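Local atomic coordinates of adenosine kinase, putative (Trypanosoma brucei, PDB entry 3OTX), a protein that probably catalyses the magnesium-dependent transfer of a phosphate from ATP to adenosine, yielding AMP and ADP in purine salvage. Residues L193-L198 against G306-Y311; W237-D240 against E244-R247; E270-A275 against R319-G324. The protein carries 1 engineered substitution. All blocks are in the same frame, centred on the assembly; numbering follows the deposited sequence.

Contact 1. Residues L193-L198 against G306-Y311; sequences LFMINL and GFLSAY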
loop_
_atom_site.group_PDB
_atom_site.type_symbol
_atom_site.label_atom_id
_atom_site.label_comp_id
_atom_site.label_asym_id
_atom_site.label_seq_id
_atom_site.Cartn_x
_atom_site.Cartn_y
_atom_site.Cartn_z
ATOM N N LEU A 193 13.869 2.177 9.644
ATOM C CA LEU A 193 13.605 1.169 8.628
ATOM C C LEU A 193 12.840 1.760 7.485
ATOM O O LEU A 193 11.916 2.536 7.698
ATOM C CB LEU A 193 12.760 0.047 9.222
ATOM C CG LEU A 193 13.777 -0.908 9.836
ATOM C CD1 LEU A 193 13.465 -1.245 11.279
ATOM C CD2 LEU A 193 13.980 -2.122 8.944
ATOM N N PHE A 194 13.215 1.390 6.270
ATOM C CA PHE A 194 12.482 1.783 5.083
ATOM C C PHE A 194 11.875 0.570 4.429
ATOM O O PHE A 194 12.573 -0.424 4.192
ATOM C CB PHE A 194 13.389 2.505 4.080
ATOM C CG PHE A 194 12.613 3.155 2.966
ATOM C CD1 PHE A 194 12.093 4.438 3.129
ATOM C CD2 PHE A 194 12.327 2.450 1.805
ATOM C CE1 PHE A 194 11.352 5.035 2.131
ATOM C CE2 PHE A 194 11.561 3.046 0.778
ATOM C CZ PHE A 194 11.048 4.333 0.963
ATOM N N MET A 195 10.575 0.657 4.139
ATOM C CA MET A 195 9.815 -0.461 3.601
ATOM C C MET A 195 9.014 -0.001 2.401
ATOM O O MET A 195 8.449 1.090 2.416
ATOM C CB MET A 195 8.844 -0.998 4.649
ATOM C CG MET A 195 9.428 -1.152 6.032
ATOM S SD MET A 195 8.128 -1.619 7.164
ATOM C CE MET A 195 7.378 -2.929 6.216
ATOM N N ILE A 196 8.953 -0.845 1.383
ATOM C CA ILE A 196 8.105 -0.573 0.219
ATOM C C ILE A 196 7.253 -1.778 -0.101
ATOM O O ILE A 196 7.644 -2.927 0.206
ATOM C CB ILE A 196 8.913 -0.220 -1.041
ATOM C CG1 ILE A 196 9.944 -1.299 -1.388
ATOM C CG2 ILE A 196 9.565 1.099 -0.898
ATOM C CD1 ILE A 196 10.798 -0.928 -2.565
ATOM N N ASN A 197 6.092 -1.540 -0.698
ATOM C CA ASN A 197 5.312 -2.599 -1.314
ATOM C C ASN A 197 5.484 -2.461 -2.817
ATOM O O ASN A 197 5.562 -1.357 -3.303
ATOM C CB ASN A 197 3.843 -2.447 -0.892
ATOM C CG ASN A 197 2.906 -3.415 -1.607
ATOM O OD1 ASN A 197 1.992 -2.989 -2.286
ATOM N ND2 ASN A 197 3.141 -4.703 -1.458
ATOM N N LEU A 198 5.492 -3.569 -3.543
ATOM C CA LEU A 198 5.609 -3.496 -4.996
ATOM C C LEU A 198 4.360 -2.977 -5.710
ATOM O O LEU A 198 4.453 -2.541 -6.861
ATOM C CB LEU A 198 6.050 -4.856 -5.548
ATOM C CG LEU A 198 7.439 -5.323 -5.089
ATOM C CD1 LEU A 198 7.835 -6.582 -5.866
ATOM C CD2 LEU A 198 8.479 -4.191 -5.303
ATOM N N GLY A 306 -1.424 -4.610 9.324
ATOM C CA GLY A 306 -1.252 -5.449 10.506
ATOM C C GLY A 306 0.235 -5.694 10.707
ATOM O O GLY A 306 0.743 -5.645 11.856
ATOM N N PHE A 307 0.934 -5.989 9.616
ATOM C CA PHE A 307 2.391 -6.176 9.660
ATOM C C PHE A 307 3.083 -4.988 10.343
ATOM O O PHE A 307 3.889 -5.185 11.273
ATOM C CB PHE A 307 2.922 -6.400 8.237
ATOM C CG PHE A 307 4.408 -6.775 8.173
ATOM C CD1 PHE A 307 4.794 -8.090 8.050
ATOM C CD2 PHE A 307 5.399 -5.768 8.255
ATOM C CE1 PHE A 307 6.191 -8.418 8.018
ATOM C CE2 PHE A 307 6.781 -6.083 8.200
ATOM C CZ PHE A 307 7.165 -7.424 8.089
ATOM N N LEU A 308 2.747 -3.765 9.931
ATOM C CA LEU A 308 3.363 -2.566 10.536
ATOM C C LEU A 308 2.967 -2.376 11.982
ATOM O O LEU A 308 3.800 -1.925 12.784
ATOM C CB LEU A 308 2.945 -1.326 9.763
ATOM C CG LEU A 308 3.653 -1.136 8.445
ATOM C CD1 LEU A 308 2.982 0.017 7.636
ATOM C CD2 LEU A 308 5.106 -0.802 8.688
ATOM N N SER A 309 1.709 -2.689 12.327
ATOM C CA SER A 309 1.265 -2.537 13.726
ATOM C C SER A 309 2.055 -3.424 14.690
ATOM O O SER A 309 2.292 -3.034 15.835
ATOM C CB SER A 309 -0.238 -2.766 13.872
ATOM O OG SER A 309 -0.564 -4.154 13.844
ATOM N N ALA A 310 2.474 -4.597 14.220
ATOM C CA ALA A 310 3.264 -5.506 15.043
ATOM C C ALA A 310 4.728 -5.142 14.996
ATOM O O ALA A 310 5.419 -5.262 16.008
ATOM C CB ALA A 310 3.087 -6.929 14.565
ATOM N N TYR A 311 5.195 -4.694 13.836
ATOM C CA TYR A 311 6.613 -4.360 13.675
ATOM C C TYR A 311 6.932 -3.169 14.582
ATOM O O TYR A 311 8.024 -3.123 15.205
ATOM C CB TYR A 311 6.964 -4.055 12.183
ATOM C CG TYR A 311 8.461 -4.056 11.935
ATOM C CD1 TYR A 311 9.104 -5.184 11.442
ATOM C CD2 TYR A 311 9.253 -2.946 12.290
ATOM C CE1 TYR A 311 10.478 -5.198 11.239
ATOM C CE2 TYR A 311 10.630 -2.962 12.106
ATOM C CZ TYR A 311 11.233 -4.076 11.575
ATOM O OH TYR A 311 12.603 -4.110 11.399
#

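Contact 2. Residues W237-D240 against E244-R247; sequences WDTD and EIAR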
loop_
_atom_site.group_PDB
_atom_site.type_symbol
_atom_site.label_atom_id
_atom_site.label_comp_id
_atom_site.label_asym_id
_atom_site.label_seq_id
_atom_site.Cartn_x
_atom_site.Cartn_y
_atom_site.Cartn_z
ATOM N N TRP A 237 15.243 -13.070 -13.881
ATOM C CA TRP A 237 15.397 -14.322 -13.162
ATOM C C TRP A 237 14.471 -15.392 -13.721
ATOM O O TRP A 237 13.231 -15.222 -13.749
ATOM C CB TRP A 237 15.084 -14.171 -11.675
ATOM C CG TRP A 237 16.004 -13.268 -10.897
ATOM C CD1 TRP A 237 17.308 -12.931 -11.202
ATOM C CD2 TRP A 237 15.709 -12.642 -9.655
ATOM N NE1 TRP A 237 17.809 -12.107 -10.226
ATOM C CE2 TRP A 237 16.853 -11.914 -9.263
ATOM C CE3 TRP A 237 14.569 -12.600 -8.840
ATOM C CZ2 TRP A 237 16.884 -11.144 -8.092
ATOM C CZ3 TRP A 237 14.605 -11.847 -7.677
ATOM C CH2 TRP A 237 15.755 -11.125 -7.312
ATOM N N ASP A 238 15.066 -16.521 -14.075
ATOM C CA ASP A 238 14.331 -17.615 -14.681
ATOM C C ASP A 238 13.698 -18.531 -13.623
ATOM O O ASP A 238 14.104 -19.692 -13.457
ATOM C CB ASP A 238 15.235 -18.406 -15.639
ATOM C CG ASP A 238 14.452 -19.362 -16.531
ATOM O OD1 ASP A 238 13.249 -19.102 -16.781
ATOM O OD2 ASP A 238 15.045 -20.373 -16.979
ATOM N N THR A 239 12.687 -18.006 -12.925
ATOM C CA THR A 239 12.020 -18.758 -11.866
ATOM C C THR A 239 10.666 -18.150 -11.567
ATOM O O THR A 239 10.517 -16.923 -11.561
ATOM C CB THR A 239 12.903 -18.870 -10.576
ATOM O OG1 THR A 239 12.226 -19.645 -9.575
ATOM C CG2 THR A 239 13.252 -17.492 -10.002
ATOM N N ASP A 240 9.678 -19.021 -11.360
ATOM C CA ASP A 240 8.359 -18.619 -10.840
ATOM C C ASP A 240 8.134 -19.153 -9.425
ATOM O O ASP A 240 7.007 -19.137 -8.910
ATOM C CB ASP A 240 7.221 -19.053 -11.783
ATOM C CG ASP A 240 6.973 -20.561 -11.767
ATOM O OD1 ASP A 240 7.792 -21.301 -11.187
ATOM O OD2 ASP A 240 5.956 -21.005 -12.339
ATOM N N GLU A 244 12.147 -18.975 -4.071
ATOM C CA GLU A 244 13.430 -18.667 -4.740
ATOM C C GLU A 244 13.518 -17.177 -5.078
ATOM O O GLU A 244 14.552 -16.551 -4.888
ATOM C CB GLU A 244 13.623 -19.550 -5.992
ATOM C CG GLU A 244 14.905 -19.287 -6.783
ATOM C CD GLU A 244 16.174 -19.537 -5.970
ATOM O OE1 GLU A 244 16.111 -20.214 -4.919
ATOM O OE2 GLU A 244 17.227 -19.019 -6.385
ATOM N N ILE A 245 12.413 -16.597 -5.544
ATOM C CA ILE A 245 12.382 -15.153 -5.818
ATOM C C ILE A 245 12.704 -14.362 -4.557
ATOM O O ILE A 245 13.500 -13.411 -4.595
ATOM C CB ILE A 245 11.035 -14.729 -6.461
ATOM C CG1 ILE A 245 10.832 -15.493 -7.776
ATOM C CG2 ILE A 245 10.994 -13.218 -6.734
ATOM C CD1 ILE A 245 9.397 -15.426 -8.337
ATOM N N ALA A 246 12.099 -14.746 -3.436
ATOM C CA ALA A 246 12.385 -14.108 -2.149
ATOM C C ALA A 246 13.867 -14.241 -1.736
ATOM O O ALA A 246 14.485 -13.244 -1.343
ATOM C CB ALA A 246 11.439 -14.619 -1.044
ATOM N N ARG A 247 14.429 -15.451 -1.855
ATOM C CA ARG A 247 15.842 -15.709 -1.566
ATOM C C ARG A 247 16.712 -14.748 -2.363
ATOM O O ARG A 247 17.617 -14.093 -1.815
ATOM C CB ARG A 247 16.163 -17.165 -1.957
ATOM C CG ARG A 247 17.528 -17.696 -1.572
ATOM C CD ARG A 247 17.537 -19.225 -1.773
ATOM N NE ARG A 247 16.811 -19.912 -0.701
ATOM C CZ ARG A 247 15.720 -20.670 -0.843
ATOM N NH1 ARG A 247 15.169 -20.905 -2.036
ATOM N NH2 ARG A 247 15.180 -21.216 0.236
#

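Contact 3. Residues E270-A275 against R319-G324; sequences ESTVLA and RCCETG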
loop_
_atom_site.group_PDB
_atom_site.type_symbol
_atom_site.label_atom_id
_atom_site.label_comp_id
_atom_site.label_asym_id
_atom_site.label_seq_id
_atom_site.Cartn_x
_atom_site.Cartn_y
_atom_site.Cartn_z
ATOM N N GLU A 270 -2.567 -19.488 0.444
ATOM C CA GLU A 270 -1.351 -20.256 0.657
ATOM C C GLU A 270 -0.418 -19.493 1.577
ATOM O O GLU A 270 -0.576 -18.299 1.823
ATOM C CB GLU A 270 -0.631 -20.617 -0.656
ATOM C CG GLU A 270 -1.387 -21.601 -1.497
ATOM C CD GLU A 270 -0.587 -22.007 -2.723
ATOM O OE1 GLU A 270 -0.443 -21.164 -3.635
ATOM O OE2 GLU A 270 -0.095 -23.149 -2.764
ATOM N N SER A 271 0.612 -20.185 2.058
ATOM C CA SER A 271 1.462 -19.555 3.070
ATOM C C SER A 271 2.247 -18.318 2.588
ATOM O O SER A 271 2.595 -18.183 1.410
ATOM C CB SER A 271 2.407 -20.593 3.693
ATOM O OG SER A 271 3.344 -21.023 2.728
ATOM N N THR A 272 2.474 -17.397 3.517
ATOM C CA THR A 272 3.252 -16.226 3.260
ATOM C C THR A 272 4.736 -16.602 3.310
ATOM O O THR A 272 5.180 -17.319 4.213
ATOM C CB THR A 272 2.947 -15.124 4.285
ATOM O OG1 THR A 272 1.641 -14.598 4.017
ATOM C CG2 THR A 272 3.954 -13.971 4.186
ATOM N N VAL A 273 5.469 -16.123 2.320
ATOM C CA VAL A 273 6.915 -16.425 2.194
ATOM C C VAL A 273 7.696 -15.298 2.892
ATOM O O VAL A 273 7.442 -14.128 2.655
ATOM C CB VAL A 273 7.325 -16.571 0.713
ATOM C CG1 VAL A 273 8.858 -16.707 0.542
ATOM C CG2 VAL A 273 6.659 -17.770 0.091
ATOM N N LEU A 274 8.560 -15.673 3.811
ATOM C CA LEU A 274 9.308 -14.726 4.628
ATOM C C LEU A 274 10.789 -15.058 4.475
ATOM O O LEU A 274 11.212 -16.145 4.842
ATOM C CB LEU A 274 8.900 -14.857 6.104
ATOM C CG LEU A 274 9.641 -14.050 7.177
ATOM C CD1 LEU A 274 9.538 -12.529 6.949
ATOM C CD2 LEU A 274 9.163 -14.373 8.605
ATOM N N ALA A 275 11.573 -14.140 3.907
ATOM C CA ALA A 275 13.013 -14.428 3.682
ATOM C C ALA A 275 13.893 -13.353 4.257
ATOM O O ALA A 275 13.574 -12.163 4.169
ATOM C CB ALA A 275 13.320 -14.597 2.212
ATOM N N ARG A 319 5.755 -13.101 13.590
ATOM C CA ARG A 319 4.602 -12.516 14.281
ATOM C C ARG A 319 3.997 -11.329 13.519
ATOM O O ARG A 319 2.791 -11.130 13.581
ATOM C CB ARG A 319 4.972 -12.093 15.719
ATOM C CG ARG A 319 3.796 -11.589 16.581
ATOM C CD ARG A 319 2.681 -12.627 16.602
ATOM N NE ARG A 319 1.518 -12.235 17.387
ATOM C CZ ARG A 319 0.378 -12.932 17.455
ATOM N NH1 ARG A 319 0.242 -14.068 16.785
ATOM N NH2 ARG A 319 -0.633 -12.499 18.204
ATOM N N CYS A 320 4.841 -10.552 12.856
ATOM C CA CYS A 320 4.388 -9.431 12.031
ATOM C C CYS A 320 3.518 -9.998 10.904
ATOM O O CYS A 320 2.432 -9.482 10.602
ATOM C CB CYS A 320 5.591 -8.652 11.480
ATOM S SG CYS A 320 6.464 -7.718 12.778
ATOM N N CYS A 321 3.983 -11.098 10.316
ATOM C CA CYS A 321 3.192 -11.818 9.292
ATOM C C CYS A 321 1.863 -12.369 9.825
ATOM O O CYS A 321 0.811 -12.200 9.197
ATOM C CB CYS A 321 4.021 -12.935 8.619
ATOM S SG CYS A 321 5.410 -12.362 7.651
ATOM N N GLU A 322 1.900 -13.046 10.981
ATOM C CA GLU A 322 0.683 -13.520 11.659
ATOM C C GLU A 322 -0.303 -12.374 11.881
ATOM O O GLU A 322 -1.503 -12.539 11.679
ATOM C CB GLU A 322 1.025 -14.249 12.978
ATOM C CG GLU A 322 1.794 -15.546 12.730
ATOM C CD GLU A 322 2.462 -16.104 13.970
ATOM O OE1 GLU A 322 2.968 -17.237 13.856
ATOM O OE2 GLU A 322 2.455 -15.439 15.041
ATOM N N THR A 323 0.210 -11.213 12.291
ATOM C CA THR A 323 -0.663 -10.058 12.547
ATOM C C THR A 323 -1.282 -9.540 11.232
ATOM O O THR A 323 -2.487 -9.220 11.187
ATOM C CB THR A 323 0.105 -8.944 13.274
ATOM O OG1 THR A 323 0.702 -9.486 14.455
ATOM C CG2 THR A 323 -0.850 -7.809 13.670
ATOM N N GLY A 324 -0.477 -9.505 10.179
ATOM C CA GLY A 324 -0.964 -9.110 8.860
ATOM C C GLY A 324 -2.032 -10.086 8.379
ATOM O O GLY A 324 -2.989 -9.669 7.728
#

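Contact 1. Residues L193-L198 against G306-Y311
Met-195 stands over one face of the Tyr-311 ring, its SD 5.5 Å from the ring centroid and 13° off the normal, a distant Met-aromatic contact; Leu-193 comes to the edge of the same ring, close to its plane. The other ring, Phe-307, receives the Met-195 methyl at a slant, CE of Met-195 lying 3.8 Å from CE2 of Phe-307. Leu-193 lies roughly perpendicular to the Tyr-311 side chain, and the hydroxyl falls among the leucine branches: CD1 of Leu-193 is 3.4 Å from CE2 and 3.0 Å from OH of Tyr-311, the latter very short for carbon and oxygen. With chi2 of Leu-193 at an unusual 128°, the exact placing of CD1, and both distances with it, is doubtful. Strand 193-197 lies inside the large sheet of the ribokinase-like α/β fold, and helix 300-311 packs against one face of it, running almost antiparallel to the strand, with the short axes 12.2 Å apart. Leu-193 and Met-195 point at this helix, while Phe-194 turns to helix 177-189 on the other face. Met-195 and Leu-308 run alongside each other, pointing opposite ways, SD of Met-195 resting 3.5 Å from CD2 of Leu-308; the bend at chi3 (48°) brings the methyl round to Phe-307. Met-195 has two conformers, and these contacts describe one of them. Cys-320 of helix 317-332 touches both Phe-307 and Tyr-311, and Ile-165 of the adjoining strand touches Leu-308 and Tyr-311. Helix 300-311 starts at Gly-300, an ADP-binding residue, and Asp-301, the predicted proton acceptor.

Contact 2. Residues W237-D240 against E244-R247
The Trp-237 and Ile-245 side chains meet at a slant, with the CG2 methyl of Ile-245 at the indole edge, in the ring plane, 4.0 Å from CZ3 of Trp-237. The same CZ3 sits 3.6 Å from the backbone O of Ile-245, approached obliquely. Thr-239 and Ile-245 run past each other in opposite senses, with CG2 of Thr-239 3.8 Å from CG1 of Ile-245. Beyond them CD1 of Ile-245 reaches the loop backbone, 3.7 Å from O of Thr-239. The branches of Ile-245 thus divide their partners: CG2 meets the indole, while CG1 and CD1 meet Thr-239. Thr-239 meets Glu-244 about at right angles, its OG1 3.8 Å from CB of Glu-244. Here OG1 is anti to the backbone N (chi1 -178°), which leaves CG2 wedged between N and the carbonyl carbon and directed at the helix. The hydroxyl oxygen is hydrogen-bonded to N of Cys-241, tying the loop to the start of helix 242-251. Glu-244 bends at chi2 (61°), and its OE1 takes NH1 of Arg-247 at 3.1 Å, nearly along the C-O axis and in the guanidinium plane; OE2 pairs with Arg-248, which also makes a cation-pi contact with Trp-237. Apolar branches therefore join loop to helix with charged groups beside them, among which Glu-244 is shared by two arginines about one helical turn on and would probably be favoured in its ionised form.

Contact 3. Residues E270-A275 against R319-G324
At the edge of the nucleotide pocket, the β-meander that closes the large sheet leans on helix 317-332 through Thr-272, Leu-274 and Cys-321. All three are buried, and one sulfur does the joining: SG of Cys-321 lies 4.1 Å from CG2 of Thr-272 and 4.2 Å from CD1 of Leu-274, so it touches the ends of two residues that share a strand face. The backbones approach to 7.5 Å, measured from CA of Thr-272 to CA of Cys-321. Thr-272 divides its branches by chemistry. Its methyl, anti to the backbone N, goes to the sulfur, whereas OG1 is hydrogen-bonded to NE2 of His-325 one turn further along the helix; the residue also touches the bound bis(adenosine)-5'-pentaphosphate. Val-273, between the two, points away and packs on helix 242-251 across the sheet. On the helix, Arg-319 NH1 bonds Glu-322 OE2 at 3.1 Å, almost straight (171°), the oxygen in the guanidinium plane but the donor 35° above the carboxylate plane. O of Arg-319 is gripped from opposite faces by Thr-323, whose OG1 is 2.8 Å away and whose N is 2.9 Å away. An antiparallel extension of an otherwise mostly parallel sheet, backed by a C-terminal helix and bordering the nucleotide site, is a familiar feature of the ribokinase-like PfkB fold.

Overall arrangement
All three contacts lie on or beside the ten-stranded sheet, contact 2 at the surface. Along the chain, both segments of contact 2 fall between those of contact 1 and precede both of contact 3, and the segments of contacts 1 and 3 alternate. Contacts 1 and 3 have centres about 12 Å apart and touch where the consecutive helices 300-311 and 317-332 pack together on the same sheet. Contact 2, with its centre about 18 Å from that of contact 3, lies across the sheet, Ala-246 meeting Val-273 and Ala-275. Helices thus layer both faces of the sheet, and contact 3 brings this packing to the nucleotide pocket.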